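Local structure of oligopeptide-binding protein AppA (Bacillus subtilis, 1XOC) at residues L56-E61 / D509-E514; E61-K66 / Y504-D509; F105-P110 / T156-K161; D114-R119 / P168-E173. The protein binds oligopeptides as the solute-binding component of an ABC-type permease that can replace the OPP system in sporulation and genetic competence. All coordinates share one frame; numbering follows the deposited sequence.

Overall arrangement
Interactions 1 and 2 form one continuous patch: their centres lie about 6 Å apart, they share Glu61 and Asp509, and Thr59 O accepts a probable hydrogen bond of 2.9 Å from His505 NE2. Interactions 3 and 4 form a second group with centres about 12 Å apart, joined by packing of Pro110 CA on Tyr115 CG at 3.6 Å. The groups meet where Leu56 CD1 packs on Tyr107 OH at 3.7 Å, although the centres of interactions 1 and 3 are about 20 Å apart. The bound peptide is reached from both: Thr59 packs on its backbone, while Lys507 of interaction 2 and Arg119 of interaction 4 hydrogen-bond to it.

Interaction 1: residues L56-E61 / D509-E514; sequences LTKTDE and DLYNIE
The Tyr511 ring, the closely packed part of the contact, has its CE1 side on Lys58 and its hydroxyl beside Asp60. CE1 lies 3.7 Å from Lys58 CD and 3.6 Å from the backbone O of Thr59, while the OH comes within 3.4 Å of Asp60 CB. CG of Tyr511 stands anti to the backbone N (chi1 177°), starting the ring toward strand 57-59. Over one face, Asn512 CG sits 3.8 Å above the Tyr511 ring plane, displaced toward the rim. Tyr511 and Asn512 are the central residues of a type II beta turn from Leu510 to Ile513, Asn512 with positive phi (55°); the turn is set against an outermost strand of the five-stranded antiparallel sheet. Beyond the ring the contact becomes polar and watery. Lys58 NZ donates to Asn512 OD1 at 2.8 Å, lying in the carbonyl plane with a C=O...N angle of 149°. Glu514 meets the ammonium tip to tip in a salt bridge, OE2 3.5 Å from Lys58 NZ, and waters 1 and 2 each accept from NZ and donate to OE2. At the hydroxyl end, water 3 lies in the ring plane, 2.6 Å from Tyr511 OH, and donates to Glu61 OE2.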
# COMPACT_ATOMS: atom_id res chain seq x y z
N LEU A 56 -13.04 -2.35 -13.23
CA LEU A 56 -13.91 -3.41 -13.66
C LEU A 56 -14.56 -4.11 -12.46
O LEU A 56 -15.73 -4.53 -12.50
CB LEU A 56 -13.14 -4.42 -14.52
CG LEU A 56 -12.84 -3.87 -15.92
CD1 LEU A 56 -11.90 -4.81 -16.68
CD2 LEU A 56 -14.09 -3.52 -16.72
N THR A 57 -13.80 -4.30 -11.38
CA THR A 57 -14.29 -4.94 -10.15
C THR A 57 -13.93 -4.10 -8.95
O THR A 57 -13.14 -3.14 -9.07
CB THR A 57 -13.70 -6.33 -9.93
OG1 THR A 57 -12.26 -6.20 -9.88
CG2 THR A 57 -14.13 -7.31 -11.03
N LYS A 58 -14.42 -4.46 -7.79
CA LYS A 58 -14.18 -3.76 -6.54
C LYS A 58 -14.22 -4.79 -5.43
O LYS A 58 -15.11 -5.64 -5.40
CB LYS A 58 -15.28 -2.72 -6.33
CG LYS A 58 -15.21 -1.90 -5.09
CD LYS A 58 -16.47 -1.00 -4.98
CE LYS A 58 -16.33 0.33 -5.66
NZ LYS A 58 -17.62 1.13 -5.60
N THR A 59 -13.25 -4.75 -4.53
CA THR A 59 -13.21 -5.67 -3.41
C THR A 59 -13.89 -4.99 -2.23
O THR A 59 -13.53 -3.85 -1.85
CB THR A 59 -11.78 -6.16 -3.10
OG1 THR A 59 -11.32 -6.96 -4.20
CG2 THR A 59 -11.70 -6.96 -1.85
N ASP A 60 -14.91 -5.66 -1.69
CA ASP A 60 -15.74 -5.05 -0.68
C ASP A 60 -15.16 -5.19 0.73
O ASP A 60 -14.04 -5.70 0.91
CB ASP A 60 -17.18 -5.54 -0.79
CG ASP A 60 -17.37 -6.92 -0.30
OD1 ASP A 60 -16.42 -7.49 0.28
OD2 ASP A 60 -18.50 -7.48 -0.44
N GLU A 61 -15.89 -4.67 1.71
CA GLU A 61 -15.39 -4.64 3.09
C GLU A 61 -15.20 -6.01 3.74
O GLU A 61 -14.50 -6.13 4.75
CB GLU A 61 -16.28 -3.76 3.97
CG GLU A 61 -17.63 -4.34 4.33
CD GLU A 61 -18.67 -4.26 3.21
OE1 GLU A 61 -19.81 -4.69 3.48
OE2 GLU A 61 -18.40 -3.76 2.09
N ASP A 509 -9.66 3.48 3.01
CA ASP A 509 -10.22 4.35 4.06
C ASP A 509 -11.46 5.08 3.60
O ASP A 509 -12.35 5.34 4.40
CB ASP A 509 -9.18 5.38 4.56
CG ASP A 509 -8.18 4.78 5.48
OD1 ASP A 509 -8.24 3.54 5.74
OD2 ASP A 509 -7.33 5.56 5.99
N LEU A 510 -11.50 5.39 2.32
CA LEU A 510 -12.61 6.13 1.73
C LEU A 510 -13.48 5.21 0.88
O LEU A 510 -14.16 5.65 -0.04
CB LEU A 510 -12.09 7.31 0.92
CG LEU A 510 -11.13 8.25 1.68
CD1 LEU A 510 -10.63 9.41 0.82
CD2 LEU A 510 -11.80 8.78 2.95
N TYR A 511 -13.54 3.93 1.23
CA TYR A 511 -14.35 2.98 0.48
C TYR A 511 -15.79 3.48 0.34
O TYR A 511 -16.43 3.76 1.33
CB TYR A 511 -14.34 1.62 1.15
CG TYR A 511 -15.22 0.56 0.47
CD1 TYR A 511 -14.87 0.04 -0.77
CD2 TYR A 511 -16.38 0.11 1.05
CE1 TYR A 511 -15.67 -0.93 -1.40
CE2 TYR A 511 -17.17 -0.83 0.42
CZ TYR A 511 -16.80 -1.33 -0.81
OH TYR A 511 -17.57 -2.26 -1.48
N ASN A 512 -16.28 3.52 -0.89
CA ASN A 512 -17.69 3.85 -1.17
C ASN A 512 -18.15 5.19 -0.58
O ASN A 512 -19.32 5.38 -0.23
CB ASN A 512 -18.61 2.70 -0.81
CG ASN A 512 -18.79 1.72 -1.94
OD1 ASN A 512 -18.04 1.75 -2.94
ND2 ASN A 512 -19.74 0.83 -1.79
N ILE A 513 -17.22 6.13 -0.55
CA ILE A 513 -17.47 7.51 -0.10
C ILE A 513 -18.64 8.16 -0.86
O ILE A 513 -19.36 9.00 -0.28
CB ILE A 513 -16.16 8.37 -0.13
CG1 ILE A 513 -16.44 9.77 0.45
CG2 ILE A 513 -15.51 8.40 -1.51
CD1 ILE A 513 -15.19 10.51 0.83
N GLU A 514 -18.87 7.73 -2.10
CA GLU A 514 -20.05 8.21 -2.86
C GLU A 514 -21.39 7.82 -2.24
O GLU A 514 -22.42 8.37 -2.63
CB GLU A 514 -19.97 7.73 -4.31
CG GLU A 514 -19.87 6.23 -4.49
CD GLU A 514 -18.44 5.64 -4.46
OE1 GLU A 514 -17.46 6.20 -3.87
OE2 GLU A 514 -18.29 4.56 -5.07
O HOH W 1 -19.39 3.12 -6.98
O HOH W 2 -15.93 3.48 -5.45
O HOH W 3 -19.81 -3.02 -0.36

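Interaction 2: residues E61-K66 / Y504-D509; sequences EKLNVK and YHPKRD
The imidazole of His505, which meets the backbone of Glu61, has Arg508 CB 4.0 Å above one face, offset toward the rim, and Lys507 N in plane at its edge. That N donates to His505 ND1 at 3.2 Å with an N-H...N angle of 158°. NE2, the other ring nitrogen, is hydrogen-bonded to Thr59 O; the two bonds fix the rotation of the ring and are consistent with a proton on NE2. CG, anti to the backbone N (chi1 -165°), starts the ring toward Glu61, whose N lies obliquely 3.5 Å from His505 CD2. An alanine in place of His505 would probably leave Thr59 O without this donor and Lys507 N without its acceptor, and open a gap beside Glu61. Glu61 CB lies 3.2 Å from Tyr504 O, and the Leu63 side chain crosses Pro506 obliquely, its CD2 3.9 Å from Pro506 CG. Lys507 NZ, beyond the contact, hydrogen-bonds to the backbone of the bound peptide. With Asp60 OD1 accepting from Lys62 N, as in an Asx turn, and from Asn64 N, residues 60-64 form a beta-hairpin loop between antiparallel strands 57-59 and 65-76, resting on the long loop before strand 517-518.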
# COMPACT_ATOMS: atom_id res chain seq x y z
N GLU A 61 -15.89 -4.67 1.71
CA GLU A 61 -15.39 -4.64 3.09
C GLU A 61 -15.20 -6.01 3.74
O GLU A 61 -14.50 -6.13 4.75
CB GLU A 61 -16.28 -3.76 3.97
CG GLU A 61 -17.63 -4.34 4.33
CD GLU A 61 -18.67 -4.26 3.21
OE1 GLU A 61 -19.81 -4.69 3.48
OE2 GLU A 61 -18.40 -3.76 2.09
N LYS A 62 -15.79 -7.05 3.14
CA LYS A 62 -15.54 -8.45 3.54
C LYS A 62 -14.45 -9.13 2.69
O LYS A 62 -14.14 -10.30 2.87
CB LYS A 62 -16.84 -9.25 3.48
CG LYS A 62 -17.99 -8.57 4.20
CD LYS A 62 -19.07 -9.57 4.57
CE LYS A 62 -18.73 -10.35 5.87
NZ LYS A 62 -19.63 -11.54 6.16
N LEU A 63 -13.83 -8.36 1.80
CA LEU A 63 -12.74 -8.79 0.95
C LEU A 63 -13.20 -9.77 -0.13
O LEU A 63 -12.45 -10.66 -0.58
CB LEU A 63 -11.55 -9.29 1.78
CG LEU A 63 -11.11 -8.27 2.86
CD1 LEU A 63 -9.96 -8.83 3.67
CD2 LEU A 63 -10.78 -6.88 2.30
N ASN A 64 -14.44 -9.57 -0.57
CA ASN A 64 -15.00 -10.29 -1.70
C ASN A 64 -14.95 -9.44 -2.95
O ASN A 64 -15.19 -8.24 -2.89
CB ASN A 64 -16.44 -10.70 -1.41
CG ASN A 64 -16.55 -11.64 -0.24
OD1 ASN A 64 -15.77 -12.58 -0.13
ND2 ASN A 64 -17.48 -11.38 0.64
N VAL A 65 -14.65 -10.06 -4.09
CA VAL A 65 -14.63 -9.36 -5.37
C VAL A 65 -16.06 -9.20 -5.89
O VAL A 65 -16.81 -10.19 -5.97
CB VAL A 65 -13.78 -10.11 -6.39
CG1 VAL A 65 -13.83 -9.45 -7.75
CG2 VAL A 65 -12.35 -10.23 -5.92
N LYS A 66 -16.44 -7.98 -6.21
CA LYS A 66 -17.75 -7.63 -6.75
C LYS A 66 -17.59 -6.95 -8.09
O LYS A 66 -16.61 -6.28 -8.32
CB LYS A 66 -18.45 -6.64 -5.80
CG LYS A 66 -18.64 -7.17 -4.41
CD LYS A 66 -19.52 -8.39 -4.42
CE LYS A 66 -19.90 -8.89 -3.04
NZ LYS A 66 -20.60 -10.22 -3.07
N TYR A 504 -16.87 0.18 7.42
CA TYR A 504 -15.44 0.06 7.63
C TYR A 504 -14.84 -0.92 6.62
O TYR A 504 -15.27 -2.07 6.53
CB TYR A 504 -15.10 -0.39 9.05
CG TYR A 504 -13.60 -0.57 9.20
CD1 TYR A 504 -12.77 0.52 9.39
CD2 TYR A 504 -13.01 -1.82 9.10
CE1 TYR A 504 -11.39 0.36 9.48
CE2 TYR A 504 -11.62 -1.98 9.18
CZ TYR A 504 -10.84 -0.89 9.37
OH TYR A 504 -9.48 -1.03 9.46
N HIS A 505 -13.83 -0.46 5.89
CA HIS A 505 -13.05 -1.25 4.96
C HIS A 505 -11.60 -1.25 5.42
O HIS A 505 -11.01 -0.15 5.66
CB HIS A 505 -13.19 -0.68 3.55
CG HIS A 505 -12.73 -1.59 2.45
ND1 HIS A 505 -11.42 -1.95 2.25
CD2 HIS A 505 -13.43 -2.18 1.46
CE1 HIS A 505 -11.34 -2.75 1.20
NE2 HIS A 505 -12.56 -2.92 0.71
N PRO A 506 -10.97 -2.42 5.56
CA PRO A 506 -9.63 -2.47 6.17
C PRO A 506 -8.46 -1.99 5.31
O PRO A 506 -7.35 -1.77 5.85
CB PRO A 506 -9.49 -3.94 6.55
CG PRO A 506 -10.27 -4.64 5.51
CD PRO A 506 -11.49 -3.79 5.32
N LYS A 507 -8.73 -1.79 4.02
CA LYS A 507 -7.73 -1.34 3.06
C LYS A 507 -8.01 0.05 2.47
O LYS A 507 -7.08 0.89 2.34
CB LYS A 507 -7.58 -2.38 1.95
CG LYS A 507 -6.48 -1.97 0.96
CD LYS A 507 -6.24 -3.00 -0.14
CE LYS A 507 -5.27 -2.46 -1.21
NZ LYS A 507 -3.88 -2.39 -0.71
N ARG A 508 -9.25 0.30 2.07
CA ARG A 508 -9.63 1.58 1.47
C ARG A 508 -10.35 2.48 2.47
O ARG A 508 -11.55 2.27 2.75
CB ARG A 508 -10.50 1.38 0.23
CG ARG A 508 -9.82 0.83 -0.97
CD ARG A 508 -9.41 1.94 -1.95
NE ARG A 508 -8.38 2.82 -1.42
CZ ARG A 508 -7.10 2.48 -1.29
NH1 ARG A 508 -6.68 1.28 -1.67
NH2 ARG A 508 -6.23 3.35 -0.78
N ASP A 509 -9.66 3.48 3.01
CA ASP A 509 -10.22 4.35 4.06
C ASP A 509 -11.46 5.08 3.60
O ASP A 509 -12.35 5.34 4.40
CB ASP A 509 -9.18 5.38 4.56
CG ASP A 509 -8.18 4.78 5.48
OD1 ASP A 509 -8.24 3.54 5.74
OD2 ASP A 509 -7.33 5.56 5.99

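Interaction 3: residues F105-P110 / T156-K161; sequences FTYSVP and TAILPK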
# COMPACT_ATOMS: atom_id res chain seq x y z
N PHE A 105 -7.08 -0.16 -24.23
CA PHE A 105 -5.99 0.78 -24.13
C PHE A 105 -5.28 0.67 -22.80
O PHE A 105 -4.08 0.51 -22.76
CB PHE A 105 -6.52 2.21 -24.34
CG PHE A 105 -5.58 3.27 -23.87
CD1 PHE A 105 -4.36 3.43 -24.46
CD2 PHE A 105 -5.91 4.09 -22.83
CE1 PHE A 105 -3.52 4.39 -24.03
CE2 PHE A 105 -5.05 5.05 -22.40
CZ PHE A 105 -3.86 5.19 -23.00
N THR A 106 -6.03 0.74 -21.71
CA THR A 106 -5.44 0.84 -20.38
C THR A 106 -4.64 -0.41 -20.05
O THR A 106 -3.50 -0.31 -19.62
CB THR A 106 -6.51 1.07 -19.32
OG1 THR A 106 -7.23 2.28 -19.62
CG2 THR A 106 -5.91 1.17 -17.96
N TYR A 107 -5.21 -1.59 -20.27
CA TYR A 107 -4.49 -2.80 -19.88
C TYR A 107 -3.37 -3.18 -20.85
O TYR A 107 -2.48 -3.97 -20.48
CB TYR A 107 -5.45 -3.97 -19.80
CG TYR A 107 -6.29 -4.06 -18.55
CD1 TYR A 107 -7.45 -3.30 -18.39
CD2 TYR A 107 -5.91 -4.89 -17.50
CE1 TYR A 107 -8.23 -3.41 -17.22
CE2 TYR A 107 -6.71 -5.01 -16.35
CZ TYR A 107 -7.85 -4.26 -16.21
OH TYR A 107 -8.57 -4.38 -15.06
N SER A 108 -3.37 -2.61 -22.06
CA SER A 108 -2.30 -2.83 -23.03
C SER A 108 -1.02 -2.04 -22.71
O SER A 108 0.07 -2.44 -23.13
CB SER A 108 -2.76 -2.48 -24.45
OG SER A 108 -3.74 -3.44 -24.86
N VAL A 109 -1.17 -0.95 -21.97
CA VAL A 109 -0.01 -0.06 -21.68
C VAL A 109 1.12 -0.84 -20.98
O VAL A 109 2.25 -0.80 -21.42
CB VAL A 109 -0.43 1.18 -20.88
CG1 VAL A 109 0.81 1.90 -20.30
CG2 VAL A 109 -1.21 2.14 -21.80
N PRO A 110 0.82 -1.54 -19.87
CA PRO A 110 1.92 -2.29 -19.20
C PRO A 110 2.46 -3.51 -19.98
O PRO A 110 3.43 -4.12 -19.55
CB PRO A 110 1.31 -2.74 -17.88
CG PRO A 110 -0.16 -2.64 -18.07
CD PRO A 110 -0.45 -1.63 -19.12
N THR A 156 -6.89 -1.62 -11.54
CA THR A 156 -6.62 -0.95 -12.79
C THR A 156 -7.70 0.09 -13.13
O THR A 156 -8.80 -0.25 -13.59
CB THR A 156 -6.44 -1.91 -13.94
OG1 THR A 156 -5.52 -2.93 -13.54
CG2 THR A 156 -5.92 -1.20 -15.22
N ALA A 157 -7.36 1.35 -12.89
CA ALA A 157 -8.24 2.47 -13.23
C ALA A 157 -8.35 2.63 -14.72
O ALA A 157 -7.32 2.70 -15.40
CB ALA A 157 -7.70 3.78 -12.64
N ILE A 158 -9.59 2.72 -15.24
CA ILE A 158 -9.80 2.80 -16.68
C ILE A 158 -9.57 4.24 -17.16
O ILE A 158 -10.22 5.22 -16.72
CB ILE A 158 -11.22 2.23 -17.08
CG1 ILE A 158 -11.41 0.79 -16.60
CG2 ILE A 158 -11.39 2.34 -18.55
CD1 ILE A 158 -10.34 -0.16 -16.97
N LEU A 159 -8.65 4.36 -18.12
CA LEU A 159 -8.26 5.66 -18.66
C LEU A 159 -8.91 5.94 -20.02
O LEU A 159 -9.21 5.01 -20.77
CB LEU A 159 -6.74 5.72 -18.82
CG LEU A 159 -5.90 5.42 -17.57
CD1 LEU A 159 -4.43 5.36 -17.96
CD2 LEU A 159 -6.11 6.46 -16.50
N PRO A 160 -9.11 7.23 -20.37
CA PRO A 160 -9.73 7.59 -21.63
C PRO A 160 -8.76 7.57 -22.83
O PRO A 160 -7.87 8.43 -22.95
CB PRO A 160 -10.24 9.01 -21.36
CG PRO A 160 -9.33 9.54 -20.34
CD PRO A 160 -8.91 8.38 -19.50
N LYS A 161 -8.98 6.63 -23.73
CA LYS A 161 -8.16 6.50 -24.92
C LYS A 161 -8.26 7.75 -25.79
O LYS A 161 -7.28 8.16 -26.43
CB LYS A 161 -8.54 5.29 -25.74
CG LYS A 161 -7.61 5.02 -26.89
CD LYS A 161 -8.01 3.78 -27.66
CE LYS A 161 -7.08 3.51 -28.79
NZ LYS A 161 -7.54 2.38 -29.69
O HOH W 4 -10.16 -2.50 -13.92
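Phe105, Thr106 and Tyr107 of helix 100-108 pack against the linker that joins helix 147-155 to helix 161-164, a buried helix-to-loop contact in which three successive residues meet overlapping parts of the linker. Thr106 is the polar anchor: Leu159 N donates to its OG1 at 2.9 Å and 163°, while the same hydroxyl is hydrogen-bonded to Asp102 O one turn earlier in the helix. Its methyl turns the other way, with CG2 3.6 Å from Thr156 CG2 and 3.3 Å from Ala157 O. Tyr107, whose CG is anti to the carbonyl carbon (chi1 -79°), takes Thr156 CG2 over a ring face in a CH-pi contact, 3.8 Å from the centroid and 15° off the normal. Ile158 CD1 instead reaches the edge of that ring, 3.9 Å from Tyr107 CE1. Tyr107 OH donates to water 4 at 2.7 Å, and the water in turn donates a hydrogen bond to Thr156 O. An alanine at Tyr107 would probably open a gap over Thr156 CG2 and beside Ile158 CD1, and leave water 4 without its hydroxyl donor. Phe105 has Leu159 O at its ring edge, 4.0 Å from CD2, and its CB packs on Lys161 CB at 3.9 Å. Phe105 and Leu159 both also touch Leu164 of helix 161-164, whose N-terminal Lys161 N is hydrogen-bonded to Asp102 OD1, and Tyr107 meets Phe139 of strand 136-141 edge-to-face.

Interaction 4: residues D114-R119 / P168-E173; sequences DYKGER and PIADLE. With ZN (zinc ion), chain L; ZN (zinc ion), chain H.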
# COMPACT_ATOMS: atom_id res chain seq x y z
N ASP A 114 7.79 -0.31 -23.95
CA ASP A 114 8.12 1.05 -23.52
C ASP A 114 7.52 1.43 -22.17
O ASP A 114 7.74 2.52 -21.70
CB ASP A 114 7.71 2.08 -24.59
CG ASP A 114 8.52 1.96 -25.87
OD1 ASP A 114 9.70 1.56 -25.77
OD2 ASP A 114 7.98 2.23 -26.97
N TYR A 115 6.81 0.51 -21.53
CA TYR A 115 6.26 0.76 -20.20
C TYR A 115 7.36 0.86 -19.15
O TYR A 115 8.15 -0.09 -18.98
CB TYR A 115 5.31 -0.35 -19.82
CG TYR A 115 4.83 -0.27 -18.37
CD1 TYR A 115 3.97 0.74 -17.94
CD2 TYR A 115 5.19 -1.26 -17.46
CE1 TYR A 115 3.52 0.81 -16.65
CE2 TYR A 115 4.74 -1.21 -16.14
CZ TYR A 115 3.91 -0.18 -15.73
OH TYR A 115 3.48 -0.15 -14.41
N LYS A 116 7.42 2.00 -18.46
CA LYS A 116 8.46 2.28 -17.46
C LYS A 116 7.98 2.34 -16.00
O LYS A 116 8.69 2.83 -15.14
CB LYS A 116 9.20 3.58 -17.85
CG LYS A 116 9.93 3.43 -19.15
CD LYS A 116 10.62 4.70 -19.66
CE LYS A 116 11.33 4.41 -20.98
NZ LYS A 116 10.49 3.59 -21.93
N GLY A 117 6.83 1.77 -15.71
CA GLY A 117 6.25 1.81 -14.37
C GLY A 117 6.75 0.67 -13.49
O GLY A 117 7.47 -0.21 -13.96
N GLU A 118 6.36 0.73 -12.22
CA GLU A 118 6.70 -0.29 -11.22
C GLU A 118 5.62 -1.35 -11.01
O GLU A 118 5.78 -2.17 -10.11
CB GLU A 118 7.02 0.37 -9.86
CG GLU A 118 8.45 0.92 -9.74
CD GLU A 118 8.69 2.23 -10.50
OE1 GLU A 118 7.95 3.20 -10.24
OE2 GLU A 118 9.62 2.28 -11.33
N ARG A 119 4.54 -1.32 -11.81
CA ARG A 119 3.40 -2.21 -11.61
C ARG A 119 3.37 -3.38 -12.58
O ARG A 119 2.32 -4.02 -12.77
CB ARG A 119 2.08 -1.42 -11.68
CG ARG A 119 1.91 -0.42 -10.55
CD ARG A 119 1.95 -1.07 -9.22
NE ARG A 119 1.39 -0.24 -8.18
CZ ARG A 119 1.19 -0.67 -6.94
NH1 ARG A 119 1.45 -1.93 -6.63
NH2 ARG A 119 0.71 0.15 -6.04
N PRO A 168 3.01 8.77 -26.49
CA PRO A 168 4.01 7.68 -26.49
C PRO A 168 4.08 7.04 -25.11
O PRO A 168 4.12 7.72 -24.10
CB PRO A 168 5.31 8.43 -26.83
CG PRO A 168 4.81 9.56 -27.65
CD PRO A 168 3.63 10.03 -26.93
N ILE A 169 4.04 5.71 -25.06
CA ILE A 169 3.97 5.06 -23.77
C ILE A 169 5.17 5.40 -22.88
O ILE A 169 5.00 5.57 -21.68
CB ILE A 169 3.70 3.54 -23.93
CG1 ILE A 169 2.24 3.34 -24.34
CG2 ILE A 169 4.03 2.77 -22.65
CD1 ILE A 169 1.96 2.02 -24.89
N ALA A 170 6.36 5.57 -23.48
CA ALA A 170 7.54 6.02 -22.73
C ALA A 170 7.31 7.32 -21.94
O ALA A 170 7.98 7.56 -20.93
CB ALA A 170 8.74 6.17 -23.65
N ASP A 171 6.40 8.16 -22.41
CA ASP A 171 6.16 9.47 -21.82
C ASP A 171 4.86 9.57 -21.05
O ASP A 171 4.46 10.67 -20.65
CB ASP A 171 6.14 10.56 -22.89
CG ASP A 171 7.39 10.61 -23.69
OD1 ASP A 171 8.50 10.36 -23.19
OD2 ASP A 171 7.26 10.89 -24.88
N LEU A 172 4.16 8.46 -20.86
CA LEU A 172 2.84 8.54 -20.24
C LEU A 172 2.87 9.00 -18.78
O LEU A 172 2.03 9.77 -18.36
CB LEU A 172 2.09 7.21 -20.36
CG LEU A 172 0.59 7.26 -20.21
CD1 LEU A 172 -0.08 8.09 -21.27
CD2 LEU A 172 0.07 5.83 -20.36
N GLU A 173 3.86 8.55 -18.01
CA GLU A 173 3.88 8.89 -16.58
C GLU A 173 4.02 10.40 -16.34
O GLU A 173 3.41 10.94 -15.39
CB GLU A 173 5.01 8.16 -15.86
CG GLU A 173 4.97 8.36 -14.35
CD GLU A 173 6.00 7.54 -13.60
OE1 GLU A 173 6.01 7.73 -12.37
OE2 GLU A 173 6.76 6.72 -14.19
ZN ZN L . 8.73 5.09 -10.97
ZN ZN H . 10.73 9.96 -23.59
O HOH W 5 7.08 5.12 -26.31
O HOH W 6 5.65 4.22 -19.29
O HOH W 7 8.19 4.95 -13.03
O HOH W 8 10.44 4.72 -11.64
O HOH W 9 7.26 6.45 -10.84
O HOH W 10 8.73 5.92 -8.71
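Lys116 reaches over Ala170 where two surface loops meet, the one before strand 126-133 and the one before strand 188-194, the latter coiled into a short 3-10 turn at 169-171. From CB its chain runs extended through CG and CD, the first atom to approach the turn being CD, 4.1 Å from Ala170 O. CE passes beside the methyl of Ala170, and NZ ends 3.6 Å from Ala170 CB. A bend at chi4 (44°) turns NZ back to its own loop, where it donates to Asp114 O at 3.0 Å. That bond is not straight on: the C=O...N angle is 118°, and the nitrogen stands 36° out of the carbonyl plane. Ile169 CG2 packs loosely on Tyr115 CB at 4.4 Å. No direct hydrogen bond crosses between the loops; water does the bridging. Water 5 links Asp114 OD2 with Ala170 N, and water 6 links Lys116 N with Ile169 O. Within the first loop Gly117 N sits 3.4 Å above the centre of the Tyr115 ring, and Tyr115 OH accepts from Arg119 N while also bonding to Leu38 O. Asp171 OD1 on the 3-10 turn binds one zinc ion. Glu118 binds another through OE1 at 2.2 Å, and four waters complete the ligands seen on this second ion. The metal probably eases the repulsion between the carboxylates of Glu118 and Glu173. One of its ligands, water 7, is 2.1 Å from the zinc and 2.6 Å from Glu173 OE2.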